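Transcriptional regulator URE2 (Saccharomyces cerevisiae, PDB 1K0D) represses nitrogen-catabolic genes by holding phosphorylated GATA transcriptional activators in the cytoplasm, and also binds glutathione and has glutathione peroxidase activity. Local coordinates at residues E18-R26 / F43-F52; P29-E40 / I214-V225. All coordinates share one frame; numbering follows the deposited sequence.

Contact 1: residues E18-R26 / F43-F52; sequences EGYTLFSHR and FHYNTIFLDF. With GSH (glutathione), chain F.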
loop_
_atom_site.group_PDB
_atom_site.type_symbol
_atom_site.label_atom_id
_atom_site.label_comp_id
_atom_site.label_asym_id
_atom_site.label_seq_id
_atom_site.Cartn_x
_atom_site.Cartn_y
_atom_site.Cartn_z
ATOM N N GLU B 18 27.650 -3.963 -4.174
ATOM C CA GLU B 18 26.984 -2.667 -4.201
ATOM C C GLU B 18 25.882 -2.687 -5.246
ATOM O O GLU B 18 25.643 -3.708 -5.883
ATOM C CB GLU B 18 27.981 -1.556 -4.532
ATOM C CG GLU B 18 28.436 -1.538 -5.984
ATOM C CD GLU B 18 29.289 -0.323 -6.306
ATOM O OE1 GLU B 18 29.678 -0.156 -7.484
ATOM O OE2 GLU B 18 29.572 0.464 -5.378
ATOM N N GLY B 19 25.213 -1.554 -5.423
ATOM C CA GLY B 19 24.146 -1.490 -6.404
ATOM C C GLY B 19 22.864 -2.162 -5.946
ATOM O O GLY B 19 22.699 -2.475 -4.765
ATOM N N TYR B 20 21.954 -2.388 -6.888
ATOM C CA TYR B 20 20.676 -3.011 -6.573
ATOM C C TYR B 20 20.304 -4.099 -7.563
ATOM O O TYR B 20 20.634 -4.019 -8.739
ATOM C CB TYR B 20 19.559 -1.959 -6.566
ATOM C CG TYR B 20 19.851 -0.775 -5.686
ATOM C CD1 TYR B 20 20.768 0.198 -6.084
ATOM C CD2 TYR B 20 19.252 -0.646 -4.429
ATOM C CE1 TYR B 20 21.088 1.265 -5.255
ATOM C CE2 TYR B 20 19.565 0.422 -3.590
ATOM C CZ TYR B 20 20.487 1.371 -4.010
ATOM O OH TYR B 20 20.833 2.415 -3.185
ATOM N N THR B 21 19.612 -5.119 -7.070
ATOM C CA THR B 21 19.152 -6.207 -7.913
ATOM C C THR B 21 17.637 -6.168 -7.800
ATOM O O THR B 21 17.083 -6.186 -6.697
ATOM C CB THR B 21 19.659 -7.583 -7.421
ATOM O OG1 THR B 21 21.093 -7.600 -7.426
ATOM C CG2 THR B 21 19.140 -8.695 -8.323
ATOM N N LEU B 22 16.964 -6.095 -8.935
ATOM C CA LEU B 22 15.513 -6.047 -8.932
ATOM C C LEU B 22 14.904 -7.334 -9.461
ATOM O O LEU B 22 15.238 -7.777 -10.560
ATOM C CB LEU B 22 15.023 -4.871 -9.778
ATOM C CG LEU B 22 13.522 -4.821 -10.088
ATOM C CD1 LEU B 22 12.736 -4.604 -8.794
ATOM C CD2 LEU B 22 13.240 -3.690 -11.086
ATOM N N PHE B 23 14.029 -7.943 -8.670
ATOM C CA PHE B 23 13.341 -9.148 -9.105
ATOM C C PHE B 23 12.001 -8.699 -9.639
ATOM O O PHE B 23 11.281 -7.968 -8.971
ATOM C CB PHE B 23 13.142 -10.118 -7.950
ATOM C CG PHE B 23 14.406 -10.766 -7.498
ATOM C CD1 PHE B 23 15.180 -10.186 -6.504
ATOM C CD2 PHE B 23 14.835 -11.951 -8.083
ATOM C CE1 PHE B 23 16.369 -10.783 -6.090
ATOM C CE2 PHE B 23 16.017 -12.552 -7.680
ATOM C CZ PHE B 23 16.788 -11.967 -6.679
ATOM N N SER B 24 11.671 -9.133 -10.850
ATOM C CA SER B 24 10.423 -8.735 -11.481
ATOM C C SER B 24 9.960 -9.788 -12.485
ATOM O O SER B 24 10.376 -10.948 -12.428
ATOM C CB SER B 24 10.636 -7.396 -12.197
ATOM O OG SER B 24 9.448 -6.942 -12.820
ATOM N N HIS B 25 9.085 -9.371 -13.393
ATOM C CA HIS B 25 8.572 -10.237 -14.446
ATOM C C HIS B 25 8.379 -9.347 -15.668
ATOM O O HIS B 25 7.951 -8.203 -15.542
ATOM C CB HIS B 25 7.246 -10.872 -14.028
ATOM C CG HIS B 25 6.751 -11.909 -14.984
ATOM N ND1 HIS B 25 6.199 -11.592 -16.207
ATOM C CD2 HIS B 25 6.744 -13.262 -14.907
ATOM C CE1 HIS B 25 5.873 -12.705 -16.842
ATOM N NE2 HIS B 25 6.194 -13.732 -16.075
ATOM N N ARG B 26 8.694 -9.870 -16.848
ATOM C CA ARG B 26 8.595 -9.092 -18.078
ATOM C C ARG B 26 7.293 -8.339 -18.305
ATOM O O ARG B 26 7.283 -7.333 -19.002
ATOM C CB ARG B 26 8.913 -9.981 -19.286
ATOM C CG ARG B 26 10.375 -10.436 -19.311
ATOM C CD ARG B 26 10.726 -11.242 -20.553
ATOM N NE ARG B 26 12.125 -11.669 -20.538
ATOM C CZ ARG B 26 12.604 -12.655 -19.783
ATOM N NH1 ARG B 26 13.894 -12.963 -19.834
ATOM N NH2 ARG B 26 11.795 -13.345 -18.990
ATOM N N PHE B 43 19.888 5.354 -9.818
ATOM C CA PHE B 43 20.380 4.163 -9.141
ATOM C C PHE B 43 20.669 3.076 -10.174
ATOM O O PHE B 43 19.826 2.754 -11.015
ATOM C CB PHE B 43 19.352 3.678 -8.110
ATOM C CG PHE B 43 19.285 4.534 -6.857
ATOM C CD1 PHE B 43 18.055 4.880 -6.294
ATOM C CD2 PHE B 43 20.448 4.975 -6.231
ATOM C CE1 PHE B 43 17.983 5.655 -5.125
ATOM C CE2 PHE B 43 20.385 5.752 -5.058
ATOM C CZ PHE B 43 19.146 6.089 -4.508
ATOM N N HIS B 44 21.876 2.522 -10.116
ATOM C CA HIS B 44 22.284 1.479 -11.049
ATOM C C HIS B 44 21.807 0.120 -10.545
ATOM O O HIS B 44 22.104 -0.272 -9.419
ATOM C CB HIS B 44 23.805 1.517 -11.217
ATOM C CG HIS B 44 24.302 2.780 -11.855
ATOM N ND1 HIS B 44 24.089 3.074 -13.186
ATOM C CD2 HIS B 44 24.957 3.846 -11.335
ATOM C CE1 HIS B 44 24.589 4.268 -13.457
ATOM N NE2 HIS B 44 25.121 4.758 -12.351
ATOM N N TYR B 45 21.071 -0.597 -11.385
ATOM C CA TYR B 45 20.518 -1.885 -10.983
ATOM C C TYR B 45 20.536 -2.965 -12.056
ATOM O O TYR B 45 20.714 -2.686 -13.237
ATOM C CB TYR B 45 19.071 -1.680 -10.528
ATOM C CG TYR B 45 18.139 -1.259 -11.647
ATOM C CD1 TYR B 45 17.304 -2.187 -12.273
ATOM C CD2 TYR B 45 18.098 0.065 -12.090
ATOM C CE1 TYR B 45 16.449 -1.811 -13.310
ATOM C CE2 TYR B 45 17.244 0.453 -13.132
ATOM C CZ TYR B 45 16.425 -0.495 -13.734
ATOM O OH TYR B 45 15.585 -0.132 -14.767
ATOM N N ASN B 46 20.336 -4.202 -11.615
ATOM C CA ASN B 46 20.275 -5.369 -12.492
ATOM C C ASN B 46 18.904 -5.995 -12.263
ATOM O O ASN B 46 18.469 -6.144 -11.116
ATOM C CB ASN B 46 21.353 -6.385 -12.116
ATOM C CG ASN B 46 21.209 -7.697 -12.874
ATOM O OD1 ASN B 46 21.741 -8.732 -12.459
ATOM N ND2 ASN B 46 20.494 -7.659 -13.996
ATOM N N THR B 47 18.221 -6.354 -13.346
ATOM C CA THR B 47 16.903 -6.960 -13.233
ATOM C C THR B 47 16.917 -8.457 -13.519
ATOM O O THR B 47 17.502 -8.912 -14.500
ATOM C CB THR B 47 15.892 -6.312 -14.201
ATOM O OG1 THR B 47 15.832 -4.901 -13.967
ATOM C CG2 THR B 47 14.502 -6.906 -13.990
ATOM N N ILE B 48 16.272 -9.223 -12.647
ATOM C CA ILE B 48 16.172 -10.660 -12.833
ATOM C C ILE B 48 14.701 -10.974 -13.056
ATOM O O ILE B 48 13.863 -10.704 -12.189
ATOM C CB ILE B 48 16.658 -11.443 -11.600
ATOM C CG1 ILE B 48 18.150 -11.201 -11.382
ATOM C CG2 ILE B 48 16.365 -12.927 -11.786
ATOM C CD1 ILE B 48 18.727 -11.956 -10.182
ATOM N N PHE B 49 14.377 -11.519 -14.223
ATOM C CA PHE B 49 12.993 -11.862 -14.504
ATOM C C PHE B 49 12.718 -13.280 -14.027
ATOM O O PHE B 49 13.225 -14.248 -14.598
ATOM C CB PHE B 49 12.686 -11.737 -16.000
ATOM C CG PHE B 49 12.834 -10.337 -16.532
ATOM C CD1 PHE B 49 14.044 -9.904 -17.067
ATOM C CD2 PHE B 49 11.777 -9.438 -16.457
ATOM C CE1 PHE B 49 14.203 -8.592 -17.520
ATOM C CE2 PHE B 49 11.923 -8.124 -16.906
ATOM C CZ PHE B 49 13.141 -7.701 -17.437
ATOM N N LEU B 50 11.928 -13.392 -12.963
ATOM C CA LEU B 50 11.573 -14.688 -12.411
ATOM C C LEU B 50 10.609 -15.408 -13.342
ATOM O O LEU B 50 9.609 -14.842 -13.782
ATOM C CB LEU B 50 10.920 -14.529 -11.033
ATOM C CG LEU B 50 11.803 -14.049 -9.879
ATOM C CD1 LEU B 50 10.973 -13.917 -8.613
ATOM C CD2 LEU B 50 12.940 -15.043 -9.664
ATOM N N ASP B 51 10.924 -16.664 -13.636
ATOM C CA ASP B 51 10.095 -17.496 -14.493
ATOM C C ASP B 51 9.115 -18.227 -13.579
ATOM O O ASP B 51 9.422 -19.308 -13.066
ATOM C CB ASP B 51 10.970 -18.509 -15.234
ATOM C CG ASP B 51 10.177 -19.387 -16.177
ATOM O OD1 ASP B 51 9.164 -19.971 -15.740
ATOM O OD2 ASP B 51 10.578 -19.500 -17.356
ATOM N N PHE B 52 7.942 -17.634 -13.368
ATOM C CA PHE B 52 6.937 -18.237 -12.502
ATOM C C PHE B 52 6.508 -19.625 -12.972
ATOM O O PHE B 52 6.166 -20.484 -12.156
ATOM C CB PHE B 52 5.723 -17.308 -12.364
ATOM C CG PHE B 52 5.965 -16.131 -11.448
ATOM C CD1 PHE B 52 6.854 -15.122 -11.806
ATOM C CD2 PHE B 52 5.339 -16.059 -10.205
ATOM C CE1 PHE B 52 7.121 -14.061 -10.938
ATOM C CE2 PHE B 52 5.602 -15.003 -9.331
ATOM C CZ PHE B 52 6.495 -14.003 -9.700
HETATM N N1 GSH F . 0.930 -5.058 -3.804
HETATM C CA1 GSH F . 2.099 -5.620 -4.495
HETATM C C1 GSH F . 3.149 -4.543 -4.908
HETATM O O11 GSH F . 2.759 -3.391 -5.160
HETATM O O12 GSH F . 4.401 -4.929 -4.965
HETATM C CB1 GSH F . 1.616 -6.424 -5.737
HETATM C CG1 GSH F . 2.514 -7.668 -6.008
HETATM C CD1 GSH F . 1.975 -8.443 -7.249
HETATM O OE1 GSH F . 0.786 -8.803 -7.307
HETATM N N2 GSH F . 2.891 -8.686 -8.209
HETATM C CA2 GSH F . 2.535 -9.425 -9.442
HETATM C C2 GSH F . 3.018 -10.893 -9.324
HETATM O O2 GSH F . 3.995 -11.209 -8.630
HETATM C CB2 GSH F . 3.226 -8.781 -10.665
HETATM S SG2 GSH F . 2.532 -7.149 -11.113
HETATM N N3 GSH F . 2.307 -11.822 -10.032
HETATM C CA3 GSH F . 2.621 -13.273 -10.045
HETATM C C3 GSH F . 1.604 -14.054 -9.204
HETATM O O31 GSH F . 1.766 -15.285 -9.149
HETATM O O32 GSH F . 0.675 -13.430 -8.626
#
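R26 lays its guanidinium flat on the ring of F49, the planes 25° apart and the centres 4.6 Å from each other. Its CG also sits over that face, 3.8 Å from the ring centroid, a CH-pi contact; arginine suits the place because its aliphatic stem and its flat cation both pack on an aromatic ring. The opposite face of F49 meets CG2 of T47. Upstream, strands 20-24 and 45-49 run parallel as neighbours in the sheet. L22 is gripped twice by the other strand, its N giving a nearly straight bond to O of N46 (2.7 Å) and its O taking one from N of I48 (2.7 Å). F23 and I48 lie side by side on the face that helix 7-11 covers, where CE2 of F23 touches CD1 of I48 at 3.7 Å; with CG1 of I48 anti to the carbonyl carbon (chi1 -65°), CD1 also reaches CG2 of T21. Where strand 20-24 begins, the Y20 ring meets that of F43, which lies just before strand 45-49, at 47°; the Y20 hydroxyl stands over the F43 face toward its rim, hydrogen-bonded to NZ of K97. Main-chain bonds thus set the parallel register, mainly apolar and aromatic side chains pack on both faces, and just past the strands the carbon-only ring of F52, near that of glutathione-binding H57, lies against the ligand's glycine end (CE2 to CA3 of glutathione, 3.5 Å).

Contact 2: residues P29-E40 / I214-V225; sequences PNGFKVAIVLSE and IADLAFVPWNNV. With GSH (glutathione), chain F.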
loop_
_atom_site.group_PDB
_atom_site.type_symbol
_atom_site.label_atom_id
_atom_site.label_comp_id
_atom_site.label_asym_id
_atom_site.label_seq_id
_atom_site.Cartn_x
_atom_site.Cartn_y
_atom_site.Cartn_z
ATOM N N PRO B 29 3.570 -4.706 -14.215
ATOM C CA PRO B 29 3.509 -3.245 -14.075
ATOM C C PRO B 29 4.178 -2.749 -12.789
ATOM O O PRO B 29 4.856 -1.717 -12.789
ATOM C CB PRO B 29 2.014 -2.960 -14.104
ATOM C CG PRO B 29 1.498 -4.022 -15.032
ATOM C CD PRO B 29 2.245 -5.255 -14.562
ATOM N N ASN B 30 3.998 -3.491 -11.700
ATOM C CA ASN B 30 4.612 -3.108 -10.437
ATOM C C ASN B 30 6.127 -3.189 -10.525
ATOM O O ASN B 30 6.835 -2.472 -9.821
ATOM C CB ASN B 30 4.108 -3.991 -9.300
ATOM C CG ASN B 30 2.729 -3.586 -8.830
ATOM O OD1 ASN B 30 2.463 -2.404 -8.621
ATOM N ND2 ASN B 30 1.843 -4.562 -8.661
ATOM N N GLY B 31 6.622 -4.063 -11.394
ATOM C CA GLY B 31 8.055 -4.195 -11.562
ATOM C C GLY B 31 8.587 -2.955 -12.249
ATOM O O GLY B 31 9.575 -2.368 -11.808
ATOM N N PHE B 32 7.923 -2.544 -13.327
ATOM C CA PHE B 32 8.342 -1.356 -14.057
ATOM C C PHE B 32 8.182 -0.095 -13.213
ATOM O O PHE B 32 8.872 0.895 -13.444
ATOM C CB PHE B 32 7.557 -1.224 -15.368
ATOM C CG PHE B 32 7.892 -2.289 -16.377
ATOM C CD1 PHE B 32 7.338 -3.563 -16.276
ATOM C CD2 PHE B 32 8.803 -2.033 -17.398
ATOM C CE1 PHE B 32 7.688 -4.572 -17.181
ATOM C CE2 PHE B 32 9.162 -3.030 -18.309
ATOM C CZ PHE B 32 8.604 -4.304 -18.200
ATOM N N LYS B 33 7.277 -0.131 -12.236
ATOM C CA LYS B 33 7.071 1.022 -11.365
ATOM C C LYS B 33 8.350 1.267 -10.567
ATOM O O LYS B 33 8.746 2.410 -10.354
ATOM C CB LYS B 33 5.918 0.781 -10.388
ATOM C CG LYS B 33 5.637 1.980 -9.485
ATOM C CD LYS B 33 4.860 1.601 -8.233
ATOM C CE LYS B 33 3.547 0.929 -8.563
ATOM N NZ LYS B 33 2.847 0.498 -7.310
ATOM N N VAL B 34 8.995 0.187 -10.130
ATOM C CA VAL B 34 10.227 0.310 -9.365
ATOM C C VAL B 34 11.382 0.652 -10.306
ATOM O O VAL B 34 12.228 1.470 -9.976
ATOM C CB VAL B 34 10.556 -1.001 -8.589
ATOM C CG1 VAL B 34 11.921 -0.891 -7.949
ATOM C CG2 VAL B 34 9.499 -1.248 -7.491
ATOM N N ALA B 35 11.406 0.024 -11.479
ATOM C CA ALA B 35 12.459 0.286 -12.458
ATOM C C ALA B 35 12.468 1.774 -12.798
ATOM O O ALA B 35 13.523 2.394 -12.880
ATOM C CB ALA B 35 12.225 -0.546 -13.723
ATOM N N ILE B 36 11.284 2.345 -12.979
ATOM C CA ILE B 36 11.164 3.762 -13.291
ATOM C C ILE B 36 11.792 4.662 -12.218
ATOM O O ILE B 36 12.581 5.553 -12.534
ATOM C CB ILE B 36 9.684 4.157 -13.478
ATOM C CG1 ILE B 36 9.180 3.622 -14.824
ATOM C CG2 ILE B 36 9.527 5.673 -13.396
ATOM C CD1 ILE B 36 7.721 3.870 -15.072
ATOM N N VAL B 37 11.455 4.429 -10.954
ATOM C CA VAL B 37 12.009 5.258 -9.883
ATOM C C VAL B 37 13.503 5.015 -9.724
ATOM O O VAL B 37 14.269 5.934 -9.446
ATOM C CB VAL B 37 11.289 4.994 -8.548
ATOM C CG1 VAL B 37 11.963 5.777 -7.413
ATOM C CG2 VAL B 37 9.830 5.398 -8.687
ATOM N N LEU B 38 13.904 3.763 -9.891
ATOM C CA LEU B 38 15.307 3.379 -9.805
ATOM C C LEU B 38 16.067 4.170 -10.893
ATOM O O LEU B 38 17.140 4.734 -10.655
ATOM C CB LEU B 38 15.414 1.869 -10.072
ATOM C CG LEU B 38 16.219 0.881 -9.214
ATOM C CD1 LEU B 38 16.242 1.265 -7.739
ATOM C CD2 LEU B 38 15.595 -0.506 -9.401
ATOM N N SER B 39 15.487 4.217 -12.090
ATOM C CA SER B 39 16.114 4.918 -13.196
ATOM C C SER B 39 16.108 6.432 -13.020
ATOM O O SER B 39 17.121 7.081 -13.251
ATOM C CB SER B 39 15.435 4.535 -14.512
ATOM O OG SER B 39 15.867 5.388 -15.553
ATOM N N GLU B 40 14.975 6.993 -12.603
ATOM C CA GLU B 40 14.873 8.436 -12.404
ATOM C C GLU B 40 15.853 8.961 -11.351
ATOM O O GLU B 40 16.372 10.071 -11.473
ATOM C CB GLU B 40 13.440 8.818 -12.002
ATOM C CG GLU B 40 12.472 9.024 -13.173
ATOM C CD GLU B 40 12.747 10.310 -13.976
ATOM O OE1 GLU B 40 12.092 10.513 -15.023
ATOM O OE2 GLU B 40 13.611 11.117 -13.562
ATOM N N ILE B 214 6.983 10.551 -6.805
ATOM C CA ILE B 214 6.683 9.141 -6.994
ATOM C C ILE B 214 5.171 8.926 -7.027
ATOM O O ILE B 214 4.700 7.893 -7.490
ATOM C CB ILE B 214 7.300 8.268 -5.878
ATOM C CG1 ILE B 214 6.916 8.820 -4.499
ATOM C CG2 ILE B 214 8.815 8.201 -6.060
ATOM C CD1 ILE B 214 7.476 8.013 -3.330
ATOM N N ALA B 215 4.410 9.908 -6.548
ATOM C CA ALA B 215 2.954 9.802 -6.550
ATOM C C ALA B 215 2.439 9.789 -7.983
ATOM O O ALA B 215 1.471 9.096 -8.297
ATOM C CB ALA B 215 2.341 10.972 -5.795
ATOM N N ASP B 216 3.089 10.565 -8.849
ATOM C CA ASP B 216 2.693 10.636 -10.254
ATOM C C ASP B 216 3.211 9.417 -11.008
ATOM O O ASP B 216 2.474 8.761 -11.740
ATOM C CB ASP B 216 3.268 11.892 -10.921
ATOM C CG ASP B 216 2.868 13.169 -10.219
ATOM O OD1 ASP B 216 1.690 13.573 -10.321
ATOM O OD2 ASP B 216 3.742 13.768 -9.557
ATOM N N LEU B 217 4.490 9.120 -10.823
ATOM C CA LEU B 217 5.133 8.002 -11.510
ATOM C C LEU B 217 4.524 6.621 -11.236
ATOM O O LEU B 217 4.515 5.762 -12.117
ATOM C CB LEU B 217 6.630 7.984 -11.174
ATOM C CG LEU B 217 7.453 9.182 -11.678
ATOM C CD1 LEU B 217 8.867 9.132 -11.108
ATOM C CD2 LEU B 217 7.507 9.154 -13.207
ATOM N N ALA B 218 4.018 6.414 -10.023
ATOM C CA ALA B 218 3.439 5.132 -9.640
ATOM C C ALA B 218 2.290 4.672 -10.535
ATOM O O ALA B 218 2.051 3.474 -10.657
ATOM C CB ALA B 218 2.964 5.183 -8.178
ATOM N N PHE B 219 1.576 5.614 -11.147
ATOM C CA PHE B 219 0.435 5.262 -12.005
ATOM C C PHE B 219 0.819 4.893 -13.430
ATOM O O PHE B 219 0.107 4.147 -14.104
ATOM C CB PHE B 219 -0.571 6.417 -12.077
ATOM C CG PHE B 219 -1.338 6.649 -10.804
ATOM C CD1 PHE B 219 -0.826 7.477 -9.807
ATOM C CD2 PHE B 219 -2.579 6.039 -10.605
ATOM C CE1 PHE B 219 -1.537 7.695 -8.628
ATOM C CE2 PHE B 219 -3.302 6.248 -9.430
ATOM C CZ PHE B 219 -2.780 7.079 -8.436
ATOM N N VAL B 220 1.951 5.423 -13.872
ATOM C CA VAL B 220 2.445 5.221 -15.225
ATOM C C VAL B 220 2.421 3.810 -15.816
ATOM O O VAL B 220 1.879 3.608 -16.900
ATOM C CB VAL B 220 3.874 5.812 -15.362
ATOM C CG1 VAL B 220 4.514 5.363 -16.657
ATOM C CG2 VAL B 220 3.798 7.329 -15.334
ATOM N N PRO B 221 2.997 2.819 -15.118
ATOM C CA PRO B 221 2.999 1.457 -15.665
ATOM C C PRO B 221 1.610 0.893 -15.921
ATOM O O PRO B 221 1.410 0.134 -16.864
ATOM C CB PRO B 221 3.752 0.655 -14.605
ATOM C CG PRO B 221 4.645 1.684 -13.972
ATOM C CD PRO B 221 3.726 2.864 -13.840
ATOM N N TRP B 222 0.656 1.270 -15.077
ATOM C CA TRP B 222 -0.711 0.777 -15.204
ATOM C C TRP B 222 -1.559 1.533 -16.211
ATOM O O TRP B 222 -2.388 0.935 -16.902
ATOM C CB TRP B 222 -1.395 0.794 -13.844
ATOM C CG TRP B 222 -0.722 -0.090 -12.852
ATOM C CD1 TRP B 222 0.322 0.232 -12.028
ATOM C CD2 TRP B 222 -1.020 -1.467 -12.608
ATOM N NE1 TRP B 222 0.690 -0.866 -11.282
ATOM C CE2 TRP B 222 -0.118 -1.921 -11.620
ATOM C CE3 TRP B 222 -1.961 -2.363 -13.130
ATOM C CZ2 TRP B 222 -0.131 -3.237 -11.141
ATOM C CZ3 TRP B 222 -1.975 -3.674 -12.653
ATOM C CH2 TRP B 222 -1.065 -4.094 -11.668
ATOM N N ASN B 223 -1.365 2.845 -16.296
ATOM C CA ASN B 223 -2.137 3.637 -17.248
ATOM C C ASN B 223 -1.996 3.040 -18.650
ATOM O O ASN B 223 -2.778 3.346 -19.548
ATOM C CB ASN B 223 -1.656 5.094 -17.263
ATOM C CG ASN B 223 -1.854 5.793 -15.932
ATOM O OD1 ASN B 223 -2.872 5.611 -15.266
ATOM N ND2 ASN B 223 -0.884 6.617 -15.547
ATOM N N ASN B 224 -1.002 2.178 -18.821
ATOM C CA ASN B 224 -0.734 1.547 -20.112
ATOM C C ASN B 224 -1.429 0.193 -20.269
ATOM O O ASN B 224 -1.500 -0.352 -21.369
ATOM C CB ASN B 224 0.780 1.354 -20.279
ATOM C CG ASN B 224 1.562 2.653 -20.114
ATOM O OD1 ASN B 224 2.790 2.640 -19.984
ATOM N ND2 ASN B 224 0.857 3.779 -20.124
ATOM N N VAL B 225 -1.947 -0.337 -19.167
ATOM C CA VAL B 225 -2.598 -1.644 -19.157
ATOM C C VAL B 225 -4.124 -1.600 -19.186
ATOM O O VAL B 225 -4.772 -2.553 -19.626
ATOM C CB VAL B 225 -2.135 -2.445 -17.898
ATOM C CG1 VAL B 225 -3.009 -3.669 -17.668
ATOM C CG2 VAL B 225 -0.689 -2.866 -18.069
HETATM N N1 GSH F . 0.930 -5.058 -3.804
HETATM C CA1 GSH F . 2.099 -5.620 -4.495
HETATM C C1 GSH F . 3.149 -4.543 -4.908
HETATM O O11 GSH F . 2.759 -3.391 -5.160
HETATM O O12 GSH F . 4.401 -4.929 -4.965
HETATM C CB1 GSH F . 1.616 -6.424 -5.737
HETATM C CG1 GSH F . 2.514 -7.668 -6.008
HETATM C CD1 GSH F . 1.975 -8.443 -7.249
HETATM O OE1 GSH F . 0.786 -8.803 -7.307
HETATM N N2 GSH F . 2.891 -8.686 -8.209
HETATM C CA2 GSH F . 2.535 -9.425 -9.442
HETATM C C2 GSH F . 3.018 -10.893 -9.324
HETATM O O2 GSH F . 3.995 -11.209 -8.630
HETATM C CB2 GSH F . 3.226 -8.781 -10.665
HETATM S SG2 GSH F . 2.532 -7.149 -11.113
HETATM N N3 GSH F . 2.307 -11.822 -10.032
HETATM C CA3 GSH F . 2.621 -13.273 -10.045
HETATM C C3 GSH F . 1.604 -14.054 -9.204
HETATM O O31 GSH F . 1.766 -15.285 -9.149
HETATM O O32 GSH F . 0.675 -13.430 -8.626
#
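P221 fits as a knob into the hole formed by P29, F32, K33 and I36 on helix 29-40. Its CB lies 3.2 Å from O of P29, and its CG lies 3.6 Å from CA of K33; a compact ring with no long chain can come this near a helix backbone. Further along, the contacts are between aliphatic branches. CD1 of I36 ends against CG of the P221 ring and touches CG1 of V220 (3.9 Å), while CG2 of the same isoleucine reaches CD2 of L217; a branched residue suits this place because its two arms serve different partners. CG2 of V37 meets CG2 of I214 at 4.0 Å. With no hydrogen bond between the segments, the join is mostly apolar, and it connects the thioredoxin-like N-terminal domain to the helical C-terminal domain of this glutathione S-transferase fold. The aromatic contact lies at the start of helix 29-40, where CB of P29 stands over the W222 six-membered ring, 3.6 Å from its centroid, in a CH-pi contact. The N30 amide, turned 63° from the indole plane, comes to the ring edge with ND2 3.4 Å from CZ2 of W222. Among the polar groups, K33 bends at chi3 (-57°), carrying its amine to S87 and, weakly, to OD1 of N30, while its CE passes 3.6 Å from O of A218. Toward the ligand, CD of P29 approaches SG2 of glutathione, and N30, an experimentally identified glutathione-binding residue, brings ND2 to van der Waals distance of the ligand's CB1 (3.5 Å).

Overall arrangement
The two contacts interlock along the chain: strand 20-24, helix 29-40 and strand 45-49 follow one another as a beta-alpha-beta unit, and 214-225 comes much later, in the C-terminal domain. Contact 1 pairs the two strands of that unit within the mixed four-stranded sheet; contact 2 docks its connecting helix on the other domain. Their centres are 15 Å apart, yet they touch directly, with S24 packing on G31 and Y45 on L38. Helix 29-40 thus lies between sheet and helical domain. Both reach the same glutathione, contact 1 at its glycine end and contact 2 at its sulfur and glutamyl part, so the pocket lies between the loop after strand 45-49 and the start of helix 29-40, beside the domain interface.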